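Long-range contacts in ribulose bisphosphate carboxylase (Pyrococcus horikoshii, PDB 2D69), which probably catalyses the addition of carbon dioxide and water to ribulose 1,5-bisphosphate, yielding two molecules of 3-phosphoglycerate: residues L121-P126 with L298-R303; A302-V307 with S335-I340; D24-E29 with I86-T91. One frame throughout, in Å; residues are numbered along the deposited sequence.

In the fold
The three contacts run from the alpha/beta barrel to the sheet of the N-terminal domain. Contacts 1 and 2 share helix 295-305 and touch one another: contact 1 joins that helix to strand 115-124, contact 2 to the loop after helix 323-334. Contact 3 pairs two strands of the sheet to which strand 115-124 also belongs, and it lies farthest from the centre of the chain. All three are largely buried, but their chemistry differs. In contacts 1 and 2 a long basic side chain from the helix donates hydrogen bonds to backbone carbonyl oxygens, in contact 1 also forming a salt bridge with a carboxylate; contact 3 relies on backbone pairing and apolar packing, with charges turned to a neighbouring subunit.

Contact 1 (L121-P126 with L298-R303); sequences LDFHPP and LAKAAR
Lys300 lays its aliphatic chain over one face of the Phe123 ring, the two side chains sliding past each other in opposite directions. Its CD stands 4.0 Å from the centroid of the Phe123 ring, 14° off the normal, a CH-pi contact displaced toward the rim, while Lys300 CG comes within 3.6 Å of Phe123 CZ. At the ring edge, Ala301 N lies 3.9 Å from Phe123 CZ. The lysine chain is extended as far as CD and then bends (chi3 -88°), which turns CE off the extended course. The ammonium group beyond it has three acceptors. Lys300 NZ donates to Asp122 OD1 at 2.8 Å, forming a salt bridge on the syn side of the carboxylate, 29° out of its plane. It also donates to Phe123 O at 2.8 Å, approaching nearly along the C=O axis. A water accepts from Lys300 NZ at 3.0 Å and donates to Asp122 OD2 at 2.9 Å, so both carboxylate oxygens are tied to the same cation. These partners would probably keep the buried lysine charged. The His124 ring presents its edge to NZ, while its NE2 is bound by Glu29. The contact thus illustrates an amphipathic lysine joining a barrel helix to a sheet of the N-terminal domain. Strand 115-124 pairs with strand 26-34, its Leu121 and Asp122 both facing Glu29 in a classic beta bulge. Helix 98-105 packs on Phe123 and Ala301 through Leu101, Leu98 and Phe102, and Phe332 of helix 323-334 lies against Lys300.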
ATOM      1  N   LEU A 121      45.787   8.933  -7.784  1.00 15.46           N
ATOM      2  CA  LEU A 121      45.964  10.376  -7.746  1.00 15.11           C
ATOM      3  C   LEU A 121      44.768  11.165  -8.241  1.00 15.34           C
ATOM      4  O   LEU A 121      44.426  12.197  -7.667  1.00 16.47           O
ATOM      5  CB  LEU A 121      47.177  10.787  -8.563  1.00 14.85           C
ATOM      6  CG  LEU A 121      48.466  10.135  -8.170  1.00 15.64           C
ATOM      7  CD1 LEU A 121      49.619  10.634  -9.091  1.00 17.84           C
ATOM      8  CD2 LEU A 121      48.766  10.416  -6.678  1.00 17.53           C
ATOM      9  N   ASP A 122      44.153  10.695  -9.315  1.00 15.70           N
ATOM     10  CA  ASP A 122      43.030  11.378  -9.956  1.00 15.71           C
ATOM     11  C   ASP A 122      42.413  10.451 -10.985  1.00 15.75           C
ATOM     12  O   ASP A 122      43.034   9.498 -11.432  1.00 16.74           O
ATOM     13  CB  ASP A 122      43.533  12.654 -10.678  1.00 15.77           C
ATOM     14  CG  ASP A 122      42.452  13.743 -10.841  1.00 17.07           C
ATOM     15  OD1 ASP A 122      41.290  13.545 -10.445  1.00 16.17           O
ATOM     16  OD2 ASP A 122      42.683  14.868 -11.366  1.00 20.30           O
ATOM     17  N   PHE A 123      41.188  10.751 -11.387  1.00 15.60           N
ATOM     18  CA  PHE A 123      40.545  10.057 -12.470  1.00 15.33           C
ATOM     19  C   PHE A 123      39.765  11.118 -13.297  1.00 15.95           C
ATOM     20  O   PHE A 123      39.446  12.244 -12.812  1.00 15.75           O
ATOM     21  CB  PHE A 123      39.696   8.882 -11.956  1.00 15.23           C
ATOM     22  CG  PHE A 123      38.482   9.318 -11.153  1.00 14.77           C
ATOM     23  CD1 PHE A 123      37.254   9.339 -11.727  1.00 16.12           C
ATOM     24  CD2 PHE A 123      38.607   9.678  -9.817  1.00 14.49           C
ATOM     25  CE1 PHE A 123      36.119   9.718 -10.979  1.00 16.26           C
ATOM     26  CE2 PHE A 123      37.452  10.101  -9.067  1.00 17.39           C
ATOM     27  CZ  PHE A 123      36.251  10.110  -9.655  1.00 16.30           C
ATOM     28  N   HIS A 124      39.559  10.807 -14.562  1.00 15.78           N
ATOM     29  CA  HIS A 124      38.908  11.725 -15.486  1.00 16.44           C
ATOM     30  C   HIS A 124      37.781  10.936 -16.182  1.00 16.92           C
ATOM     31  O   HIS A 124      38.032  10.132 -17.076  1.00 16.58           O
ATOM     32  CB  HIS A 124      39.951  12.312 -16.482  1.00 17.69           C
ATOM     33  CG  HIS A 124      41.190  12.854 -15.799  1.00 19.11           C
ATOM     34  ND1 HIS A 124      41.152  13.499 -14.585  1.00 26.32           N
ATOM     35  CD2 HIS A 124      42.498  12.792 -16.126  1.00 25.36           C
ATOM     36  CE1 HIS A 124      42.371  13.810 -14.193  1.00 22.74           C
ATOM     37  NE2 HIS A 124      43.209  13.393 -15.108  1.00 23.08           N
ATOM     38  N   PRO A 125      36.540  11.134 -15.769  1.00 16.53           N
ATOM     39  CA  PRO A 125      35.431  10.453 -16.452  1.00 17.01           C
ATOM     40  C   PRO A 125      35.043  11.096 -17.767  1.00 16.35           C
ATOM     41  O   PRO A 125      34.847  12.286 -17.809  1.00 14.66           O
ATOM     42  CB  PRO A 125      34.305  10.497 -15.422  1.00 17.35           C
ATOM     43  CG  PRO A 125      34.609  11.831 -14.604  1.00 18.76           C
ATOM     44  CD  PRO A 125      36.105  11.879 -14.587  1.00 16.02           C
ATOM     45  N   PRO A 126      34.883  10.309 -18.835  1.00 16.85           N
ATOM     46  CA  PRO A 126      34.393  10.862 -20.107  1.00 16.32           C
ATOM     47  C   PRO A 126      32.945  11.295 -19.996  1.00 15.03           C
ATOM     48  O   PRO A 126      32.254  10.970 -19.007  1.00 15.22           O
ATOM     49  CB  PRO A 126      34.566   9.712 -21.086  1.00 16.59           C
ATOM     50  CG  PRO A 126      34.526   8.438 -20.179  1.00 17.42           C
ATOM     51  CD  PRO A 126      35.150   8.863 -18.916  1.00 17.50           C
ATOM     52  N   LEU A 298      38.777  11.546  -3.917  1.00 16.72           N
ATOM     53  CA  LEU A 298      37.643  11.406  -3.030  1.00 16.92           C
ATOM     54  C   LEU A 298      36.703  12.540  -3.267  1.00 16.51           C
ATOM     55  O   LEU A 298      35.520  12.329  -3.425  1.00 16.67           O
ATOM     56  CB  LEU A 298      38.100  11.461  -1.603  1.00 17.89           C
ATOM     57  CG  LEU A 298      37.354  10.743  -0.513  1.00 21.75           C
ATOM     58  CD1 LEU A 298      38.254  10.673   0.747  1.00 23.84           C
ATOM     59  CD2 LEU A 298      36.082  11.474  -0.179  1.00 26.15           C
ATOM     60  N   ALA A 299      37.245  13.745  -3.320  1.00 15.39           N
ATOM     61  CA  ALA A 299      36.441  14.935  -3.508  1.00 15.49           C
ATOM     62  C   ALA A 299      35.713  14.913  -4.861  1.00 15.36           C
ATOM     63  O   ALA A 299      34.605  15.427  -4.983  1.00 13.29           O
ATOM     64  CB  ALA A 299      37.310  16.185  -3.416  1.00 15.33           C
ATOM     65  N   LYS A 300      36.374  14.377  -5.877  1.00 14.05           N
ATOM     66  CA  LYS A 300      35.811  14.326  -7.217  1.00 15.04           C
ATOM     67  C   LYS A 300      34.637  13.354  -7.239  1.00 14.07           C
ATOM     68  O   LYS A 300      33.596  13.634  -7.798  1.00 14.35           O
ATOM     69  CB  LYS A 300      36.890  13.913  -8.228  1.00 13.79           C
ATOM     70  CG  LYS A 300      36.425  13.723  -9.653  1.00 15.42           C
ATOM     71  CD  LYS A 300      37.593  13.664 -10.625  1.00 15.43           C
ATOM     72  CE  LYS A 300      38.060  15.028 -11.159  1.00 14.16           C
ATOM     73  NZ  LYS A 300      39.381  14.866 -11.962  1.00 13.38           N
ATOM     74  N   ALA A 301      34.843  12.163  -6.701  1.00 14.95           N
ATOM     75  CA  ALA A 301      33.726  11.241  -6.519  1.00 13.96           C
ATOM     76  C   ALA A 301      32.569  11.887  -5.771  1.00 14.50           C
ATOM     77  O   ALA A 301      31.403  11.758  -6.177  1.00 14.12           O
ATOM     78  CB  ALA A 301      34.186   9.992  -5.819  1.00 15.63           C
ATOM     79  N   ALA A 302      32.866  12.594  -4.677  1.00 14.47           N
ATOM     80  CA  ALA A 302      31.804  13.089  -3.841  1.00 13.26           C
ATOM     81  C   ALA A 302      31.037  14.195  -4.590  1.00 14.20           C
ATOM     82  O   ALA A 302      29.808  14.312  -4.417  1.00 13.33           O
ATOM     83  CB  ALA A 302      32.374  13.615  -2.482  1.00 13.16           C
ATOM     84  N   ARG A 303      31.750  15.023  -5.374  1.00 12.51           N
ATOM     85  CA  ARG A 303      31.100  16.066  -6.177  1.00 12.31           C
ATOM     86  C   ARG A 303      30.213  15.457  -7.283  1.00 12.90           C
ATOM     87  O   ARG A 303      29.121  15.947  -7.575  1.00 13.27           O
ATOM     88  CB  ARG A 303      32.156  16.982  -6.782  1.00 12.89           C
ATOM     89  CG  ARG A 303      31.568  18.057  -7.672  1.00 10.31           C
ATOM     90  CD  ARG A 303      32.510  19.170  -8.048  1.00 12.85           C
ATOM     91  NE  ARG A 303      31.815  20.098  -8.909  1.00 10.30           N
ATOM     92  CZ  ARG A 303      32.374  20.901  -9.802  1.00 13.18           C
ATOM     93  NH1 ARG A 303      33.702  20.915  -9.959  1.00 11.76           N
ATOM     94  NH2 ARG A 303      31.610  21.716 -10.535  1.00 13.87           N
TER
HETATM   95  O   HOH W   1      41.139  17.317 -11.627  1.00 56.51           O

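Contact 2 (A302-V307 with S335-I340); sequences ARMIGV and SKWEHI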
ATOM      1  N   ALA A 302      32.866  12.594  -4.677  1.00 14.47           N
ATOM      2  CA  ALA A 302      31.804  13.089  -3.841  1.00 13.26           C
ATOM      3  C   ALA A 302      31.037  14.195  -4.590  1.00 14.20           C
ATOM      4  O   ALA A 302      29.808  14.312  -4.417  1.00 13.33           O
ATOM      5  CB  ALA A 302      32.374  13.615  -2.482  1.00 13.16           C
ATOM      6  N   ARG A 303      31.750  15.023  -5.374  1.00 12.51           N
ATOM      7  CA  ARG A 303      31.100  16.066  -6.177  1.00 12.31           C
ATOM      8  C   ARG A 303      30.213  15.457  -7.283  1.00 12.90           C
ATOM      9  O   ARG A 303      29.121  15.947  -7.575  1.00 13.27           O
ATOM     10  CB  ARG A 303      32.156  16.982  -6.782  1.00 12.89           C
ATOM     11  CG  ARG A 303      31.568  18.057  -7.672  1.00 10.31           C
ATOM     12  CD  ARG A 303      32.510  19.170  -8.048  1.00 12.85           C
ATOM     13  NE  ARG A 303      31.815  20.098  -8.909  1.00 10.30           N
ATOM     14  CZ  ARG A 303      32.374  20.901  -9.802  1.00 13.18           C
ATOM     15  NH1 ARG A 303      33.702  20.915  -9.959  1.00 11.76           N
ATOM     16  NH2 ARG A 303      31.610  21.716 -10.535  1.00 13.87           N
ATOM     17  N   MET A 304      30.690  14.368  -7.895  1.00 12.91           N
ATOM     18  CA  MET A 304      30.007  13.776  -9.018  1.00 14.33           C
ATOM     19  C   MET A 304      28.678  13.167  -8.554  1.00 14.43           C
ATOM     20  O   MET A 304      27.606  13.490  -9.130  1.00 13.69           O
ATOM     21  CB  MET A 304      30.975  12.752  -9.675  1.00 14.69           C
ATOM     22  CG  MET A 304      30.483  11.973 -10.891  1.00 19.56           C
ATOM     23  SD  MET A 304      31.784  10.761 -11.590  1.00 24.29           S
ATOM     24  CE  MET A 304      33.035  11.317 -10.788  1.00  9.92           C
ATOM     25  N   ILE A 305      28.724  12.383  -7.478  1.00 14.43           N
ATOM     26  CA  ILE A 305      27.515  11.910  -6.843  1.00 14.62           C
ATOM     27  C   ILE A 305      26.685  13.111  -6.460  1.00 14.40           C
ATOM     28  O   ILE A 305      25.507  13.259  -6.830  1.00 14.63           O
ATOM     29  CB  ILE A 305      27.836  11.009  -5.606  1.00 15.16           C
ATOM     30  CG1 ILE A 305      28.478   9.719  -6.079  1.00 14.36           C
ATOM     31  CG2 ILE A 305      26.527  10.666  -4.883  1.00 17.06           C
ATOM     32  CD1 ILE A 305      29.247   8.972  -5.012  1.00 16.56           C
ATOM     33  N   GLY A 306      27.310  14.028  -5.735  1.00 13.46           N
ATOM     34  CA  GLY A 306      26.636  15.271  -5.448  1.00 13.25           C
ATOM     35  C   GLY A 306      26.536  15.756  -4.031  1.00 13.02           C
ATOM     36  O   GLY A 306      25.445  16.117  -3.614  1.00 14.87           O
ATOM     37  N   VAL A 307      27.653  15.832  -3.301  1.00 13.60           N
ATOM     38  CA  VAL A 307      27.669  16.556  -2.018  1.00 12.50           C
ATOM     39  C   VAL A 307      27.681  18.009  -2.359  1.00 12.03           C
ATOM     40  O   VAL A 307      28.199  18.371  -3.402  1.00 11.95           O
ATOM     41  CB  VAL A 307      28.895  16.140  -1.107  1.00 12.95           C
ATOM     42  CG1 VAL A 307      28.889  14.663  -0.870  1.00 13.78           C
ATOM     43  CG2 VAL A 307      30.155  16.639  -1.648  1.00 14.97           C
ATOM     44  N   SER A 335      35.376  24.491  -9.881  1.00 15.45           N
ATOM     45  CA  SER A 335      35.573  24.632 -11.312  1.00 16.80           C
ATOM     46  C   SER A 335      34.314  24.209 -12.065  1.00 18.64           C
ATOM     47  O   SER A 335      33.500  23.416 -11.572  1.00 17.93           O
ATOM     48  CB  SER A 335      36.738  23.753 -11.816  1.00 16.83           C
ATOM     49  OG  SER A 335      36.403  22.387 -11.633  1.00 15.73           O
ATOM     50  N   LYS A 336      34.145  24.808 -13.236  1.00 19.79           N
ATOM     51  CA  LYS A 336      33.161  24.408 -14.211  1.00 20.71           C
ATOM     52  C   LYS A 336      33.487  22.980 -14.650  1.00 19.75           C
ATOM     53  O   LYS A 336      34.620  22.673 -14.903  1.00 19.47           O
ATOM     54  CB  LYS A 336      33.187  25.381 -15.383  1.00 22.45           C
ATOM     55  CG  LYS A 336      31.803  25.680 -16.014  1.00 28.10           C
ATOM     56  CD  LYS A 336      31.139  24.407 -16.579  1.00 32.54           C
ATOM     57  CE  LYS A 336      29.846  24.688 -17.422  1.00 32.58           C
ATOM     58  NZ  LYS A 336      29.523  23.558 -18.295  1.00 29.64           N
ATOM     59  N   TRP A 337      32.475  22.093 -14.667  1.00 18.27           N
ATOM     60  CA  TRP A 337      32.677  20.699 -14.973  1.00 17.18           C
ATOM     61  C   TRP A 337      31.393  20.159 -15.553  1.00 17.41           C
ATOM     62  O   TRP A 337      30.601  19.509 -14.866  1.00 15.85           O
ATOM     63  CB  TRP A 337      33.034  19.929 -13.709  1.00 17.37           C
ATOM     64  CG  TRP A 337      33.509  18.573 -13.954  1.00 15.84           C
ATOM     65  CD1 TRP A 337      34.123  18.139 -15.074  1.00 19.25           C
ATOM     66  CD2 TRP A 337      33.469  17.449 -13.058  1.00 13.49           C
ATOM     67  NE1 TRP A 337      34.474  16.819 -14.942  1.00 16.34           N
ATOM     68  CE2 TRP A 337      34.082  16.370 -13.716  1.00 14.86           C
ATOM     69  CE3 TRP A 337      32.991  17.247 -11.759  1.00 14.24           C
ATOM     70  CZ2 TRP A 337      34.252  15.113 -13.127  1.00 11.95           C
ATOM     71  CZ3 TRP A 337      33.136  15.992 -11.174  1.00 13.29           C
ATOM     72  CH2 TRP A 337      33.757  14.927 -11.878  1.00 12.33           C
ATOM     73  N   GLU A 338      31.189  20.464 -16.831  1.00 17.72           N
ATOM     74  CA  GLU A 338      29.962  20.145 -17.526  1.00 18.27           C
ATOM     75  C   GLU A 338      28.738  20.589 -16.722  1.00 17.86           C
ATOM     76  O   GLU A 338      28.688  21.718 -16.276  1.00 18.26           O
ATOM     77  CB  GLU A 338      29.916  18.650 -17.874  1.00 17.60           C
ATOM     78  CG  GLU A 338      31.143  18.109 -18.636  1.00 20.85           C
ATOM     79  CD  GLU A 338      31.230  18.515 -20.106  1.00 20.48           C
ATOM     80  OE1 GLU A 338      30.376  19.238 -20.575  1.00 21.41           O
ATOM     81  OE2 GLU A 338      32.161  18.103 -20.795  1.00 24.47           O
ATOM     82  N   HIS A 339      27.761  19.701 -16.554  1.00 17.77           N
ATOM     83  CA  HIS A 339      26.515  19.972 -15.794  1.00 17.85           C
ATOM     84  C   HIS A 339      26.658  19.853 -14.241  1.00 17.70           C
ATOM     85  O   HIS A 339      25.681  20.139 -13.509  1.00 17.58           O
ATOM     86  CB  HIS A 339      25.405  18.985 -16.220  1.00 17.62           C
ATOM     87  CG  HIS A 339      25.806  17.552 -16.047  1.00 14.45           C
ATOM     88  ND1 HIS A 339      26.775  16.974 -16.827  1.00 14.78           N
ATOM     89  CD2 HIS A 339      25.459  16.618 -15.124  1.00 14.23           C
ATOM     90  CE1 HIS A 339      26.993  15.728 -16.426  1.00 13.68           C
ATOM     91  NE2 HIS A 339      26.207  15.485 -15.394  1.00 13.49           N
ATOM     92  N   ILE A 340      27.820  19.398 -13.757  1.00 15.60           N
ATOM     93  CA  ILE A 340      28.035  19.234 -12.328  1.00 14.57           C
ATOM     94  C   ILE A 340      28.215  20.589 -11.632  1.00 14.39           C
ATOM     95  O   ILE A 340      29.158  21.319 -11.884  1.00 14.16           O
ATOM     96  CB  ILE A 340      29.205  18.375 -12.069  1.00 14.76           C
ATOM     97  CG1 ILE A 340      29.086  17.032 -12.831  1.00 12.33           C
ATOM     98  CG2 ILE A 340      29.398  18.156 -10.603  1.00 15.56           C
ATOM     99  CD1 ILE A 340      27.964  16.128 -12.440  1.00 13.88           C
TER
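The Arg303 guanidinium has Trp337 CE3 over one face, 3.9 Å above its plane and offset toward the rim, and has Ser335 O at its edge. The indole in turn carries Ile340 CG1 over one of its own faces, and Met304 CE reaches its edge, 3.8 Å from Trp337 CH2. Phe332, from helix 323-334, meets the indole edge-to-face and makes a cation-pi contact with the arginine. At that guanidinium edge both terminal nitrogens grip one oxygen end-on: Arg303 NH2 lies 2.7 Å and Arg303 NH1 3.0 Å from Ser335 O. Arg303 NH2 adds a weak bond to Ile340 O, and Arg303 NE donates to Arg341 O, so backbone carbonyls hold the group against rotation. The arginine leaves the helix fully extended, CG anti to the backbone N (chi1 178°), and its NE and CG pass Ile340 CG2, with NE at 3.5 Å. In barrel terms, helix 295-305 leads into strand 309-311 and helix 323-334 into strand 344-348, two adjacent parallel strands, and the arginine fastens the loop before the second strand to the end of the earlier helix. That helix closes in a Schellman motif, Val307 N to Ala302 O and Gly306 N to Arg303 O, with Gly306, at positive phi, as the C-prime residue; Gly306 N also reaches Ala302 O. The loop reverses in a type II' turn, Ile340 N bonding to Trp337 O at 3.0 Å. From this turn Glu338 forms a salt bridge with Arg67 of a second subunit, and His339 packs on Pro195 of a third.

Contact 3 (D24-E29 with I86-T91); sequences DELIVE and IAYPLT
Val28 and Tyr88 meet in the apolar centre, Val28 CG2 lying 3.6 Å from Tyr88 CE2. On the same face, Leu26 CB approaches Tyr88 CB at 4.2 Å; Leu90 CD2 is a further neighbour of Leu26 CB, at 4.4 Å. The Tyr88 ring turns its edge to Leu26 O, 3.3 Å from Tyr88 CD2. An alanine in place of Tyr88 would probably leave Val28 CG2 without its aromatic neighbour and Ser50 without the hydroxyl it bonds. Behind this face the backbones form a regular antiparallel pairing: Leu26 with Tyr88 and Val28 with Ile86 are hydrogen-bonded pairs, Ile27 with Ala87 the non-hydrogen-bonded pair between them. Leu26 O receives Tyr88 N at 2.6 Å. Beyond the Leu26-Tyr88 pair a water links the two segments, donating to Asp24 O and accepting from Leu90 N. Glu25 rests OE1 against Ala87 CB at 3.6 Å; OE1 also bonds to Tyr19 OH, and OE2 to Gly22 N. The carboxylates of Asp24 and Glu25 both form salt bridges with Arg23 of a neighbouring subunit. Strand 26-34 lies between strands 81-88 and 115-124 in the N-terminal sheet, and strand 71-78 flanks 81-88, its Phe73 packing on Ile27 and Ala87.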
ATOM      1  N   ASP A  24      36.118   9.173 -25.125  1.00 27.21           N
ATOM      2  CA  ASP A  24      35.112   8.352 -24.474  1.00 27.44           C
ATOM      3  C   ASP A  24      35.721   7.213 -23.608  1.00 25.52           C
ATOM      4  O   ASP A  24      35.026   6.276 -23.242  1.00 25.37           O
ATOM      5  CB  ASP A  24      34.124   7.797 -25.515  1.00 27.68           C
ATOM      6  CG  ASP A  24      34.807   6.951 -26.578  1.00 30.63           C
ATOM      7  OD1 ASP A  24      34.091   6.185 -27.286  1.00 32.45           O
ATOM      8  OD2 ASP A  24      36.054   7.010 -26.790  1.00 32.91           O
ATOM      9  N   GLU A  25      37.013   7.319 -23.292  1.00 23.94           N
ATOM     10  CA  GLU A  25      37.671   6.435 -22.320  1.00 23.30           C
ATOM     11  C   GLU A  25      37.919   7.128 -20.975  1.00 22.03           C
ATOM     12  O   GLU A  25      38.058   8.353 -20.895  1.00 21.46           O
ATOM     13  CB  GLU A  25      38.983   5.867 -22.864  1.00 23.64           C
ATOM     14  CG  GLU A  25      38.765   4.986 -24.086  1.00 23.93           C
ATOM     15  CD  GLU A  25      40.051   4.667 -24.815  1.00 25.95           C
ATOM     16  OE1 GLU A  25      40.911   4.018 -24.217  1.00 27.23           O
ATOM     17  OE2 GLU A  25      40.194   5.036 -25.997  1.00 30.30           O
ATOM     18  N   LEU A  26      37.868   6.333 -19.913  1.00 20.11           N
ATOM     19  CA  LEU A  26      38.120   6.830 -18.585  1.00 18.80           C
ATOM     20  C   LEU A  26      39.595   6.639 -18.263  1.00 17.68           C
ATOM     21  O   LEU A  26      40.199   5.584 -18.521  1.00 18.06           O
ATOM     22  CB  LEU A  26      37.233   6.131 -17.571  1.00 18.14           C
ATOM     23  CG  LEU A  26      37.280   6.683 -16.144  1.00 17.13           C
ATOM     24  CD1 LEU A  26      35.869   6.625 -15.573  1.00 19.96           C
ATOM     25  CD2 LEU A  26      38.155   5.887 -15.239  1.00 19.46           C
ATOM     26  N   ILE A  27      40.162   7.686 -17.696  1.00 16.89           N
ATOM     27  CA  ILE A  27      41.574   7.724 -17.363  1.00 16.94           C
ATOM     28  C   ILE A  27      41.797   7.792 -15.862  1.00 15.77           C
ATOM     29  O   ILE A  27      41.167   8.566 -15.152  1.00 15.68           O
ATOM     30  CB  ILE A  27      42.211   8.928 -18.055  1.00 17.09           C
ATOM     31  CG1 ILE A  27      42.056   8.776 -19.575  1.00 20.52           C
ATOM     32  CG2 ILE A  27      43.701   9.010 -17.697  1.00 17.08           C
ATOM     33  CD1 ILE A  27      42.070  10.076 -20.253  1.00 23.78           C
ATOM     34  N   VAL A  28      42.694   6.954 -15.369  1.00 14.92           N
ATOM     35  CA  VAL A  28      43.077   7.004 -13.979  1.00 15.04           C
ATOM     36  C   VAL A  28      44.590   7.226 -13.896  1.00 14.99           C
ATOM     37  O   VAL A  28      45.359   6.632 -14.662  1.00 13.63           O
ATOM     38  CB  VAL A  28      42.669   5.706 -13.256  1.00 15.36           C
ATOM     39  CG1 VAL A  28      43.111   5.754 -11.821  1.00 15.70           C
ATOM     40  CG2 VAL A  28      41.185   5.471 -13.389  1.00 13.08           C
ATOM     41  N   GLU A  29      44.996   8.113 -12.999  1.00 14.96           N
ATOM     42  CA  GLU A  29      46.390   8.400 -12.765  1.00 15.86           C
ATOM     43  C   GLU A  29      46.798   7.783 -11.438  1.00 15.53           C
ATOM     44  O   GLU A  29      46.143   8.021 -10.416  1.00 16.13           O
ATOM     45  CB  GLU A  29      46.649   9.904 -12.779  1.00 15.98           C
ATOM     46  CG  GLU A  29      45.970  10.656 -13.915  1.00 20.85           C
ATOM     47  CD  GLU A  29      46.380  12.115 -14.006  1.00 25.53           C
ATOM     48  OE1 GLU A  29      45.494  12.987 -14.060  1.00 30.32           O
ATOM     49  OE2 GLU A  29      47.597  12.386 -14.029  1.00 27.03           O
ATOM     50  N   ILE A  86      46.329   5.438 -17.028  1.00 13.34           N
ATOM     51  CA  ILE A  86      45.749   4.225 -17.589  1.00 14.45           C
ATOM     52  C   ILE A  86      44.372   4.559 -18.140  1.00 13.97           C
ATOM     53  O   ILE A  86      43.631   5.344 -17.537  1.00 13.18           O
ATOM     54  CB  ILE A  86      45.661   3.104 -16.530  1.00 14.72           C
ATOM     55  CG1 ILE A  86      47.061   2.816 -15.922  1.00 15.25           C
ATOM     56  CG2 ILE A  86      45.084   1.835 -17.179  1.00 17.02           C
ATOM     57  CD1 ILE A  86      47.060   1.753 -14.752  1.00 13.97           C
ATOM     58  N   ALA A  87      44.090   3.998 -19.307  1.00 13.77           N
ATOM     59  CA  ALA A  87      42.850   4.240 -20.017  1.00 14.35           C
ATOM     60  C   ALA A  87      41.937   3.024 -19.973  1.00 14.18           C
ATOM     61  O   ALA A  87      42.385   1.912 -20.214  1.00 13.79           O
ATOM     62  CB  ALA A  87      43.130   4.620 -21.456  1.00 14.36           C
ATOM     63  N   TYR A  88      40.654   3.292 -19.717  1.00 15.18           N
ATOM     64  CA  TYR A  88      39.599   2.308 -19.467  1.00 15.89           C
ATOM     65  C   TYR A  88      38.412   2.522 -20.387  1.00 15.76           C
ATOM     66  O   TYR A  88      37.786   3.577 -20.343  1.00 16.11           O
ATOM     67  CB  TYR A  88      39.082   2.422 -18.010  1.00 15.41           C
ATOM     68  CG  TYR A  88      40.155   2.093 -16.970  1.00 15.62           C
ATOM     69  CD1 TYR A  88      40.232   0.844 -16.398  1.00 13.33           C
ATOM     70  CD2 TYR A  88      41.099   3.051 -16.589  1.00 15.19           C
ATOM     71  CE1 TYR A  88      41.194   0.549 -15.463  1.00 13.37           C
ATOM     72  CE2 TYR A  88      42.034   2.795 -15.643  1.00 14.24           C
ATOM     73  CZ  TYR A  88      42.105   1.530 -15.089  1.00 14.16           C
ATOM     74  OH  TYR A  88      43.087   1.284 -14.183  1.00 14.19           O
ATOM     75  N   PRO A  89      38.079   1.518 -21.189  1.00 15.52           N
ATOM     76  CA  PRO A  89      36.843   1.540 -21.959  1.00 15.19           C
ATOM     77  C   PRO A  89      35.620   1.383 -21.069  1.00 14.71           C
ATOM     78  O   PRO A  89      35.658   0.694 -20.027  1.00 13.71           O
ATOM     79  CB  PRO A  89      37.010   0.352 -22.915  1.00 15.49           C
ATOM     80  CG  PRO A  89      37.822  -0.574 -22.173  1.00 17.18           C
ATOM     81  CD  PRO A  89      38.813   0.253 -21.371  1.00 16.20           C
ATOM     82  N   LEU A  90      34.532   2.063 -21.459  1.00 14.40           N
ATOM     83  CA  LEU A  90      33.324   2.092 -20.646  1.00 14.74           C
ATOM     84  C   LEU A  90      32.579   0.766 -20.593  1.00 13.54           C
ATOM     85  O   LEU A  90      31.694   0.609 -19.790  1.00 12.30           O
ATOM     86  CB  LEU A  90      32.399   3.171 -21.155  1.00 13.63           C
ATOM     87  CG  LEU A  90      33.021   4.551 -21.116  1.00 14.65           C
ATOM     88  CD1 LEU A  90      31.930   5.532 -21.380  1.00 17.05           C
ATOM     89  CD2 LEU A  90      33.637   4.876 -19.762  1.00 18.20           C
ATOM     90  N   THR A  91      32.979  -0.196 -21.414  1.00 14.32           N
ATOM     91  CA  THR A  91      32.479  -1.544 -21.306  1.00 13.84           C
ATOM     92  C   THR A  91      32.836  -2.238 -19.973  1.00 14.62           C
ATOM     93  O   THR A  91      32.323  -3.334 -19.673  1.00 14.70           O
ATOM     94  CB  THR A  91      33.042  -2.379 -22.488  1.00 15.24           C
ATOM     95  OG1 THR A  91      34.438  -2.137 -22.589  1.00 17.10           O
ATOM     96  CG2 THR A  91      32.516  -1.857 -23.855  1.00 16.18           C
TER
HETATM   97  O   HOH W   2      34.605   3.588 -23.839  1.00 33.14           O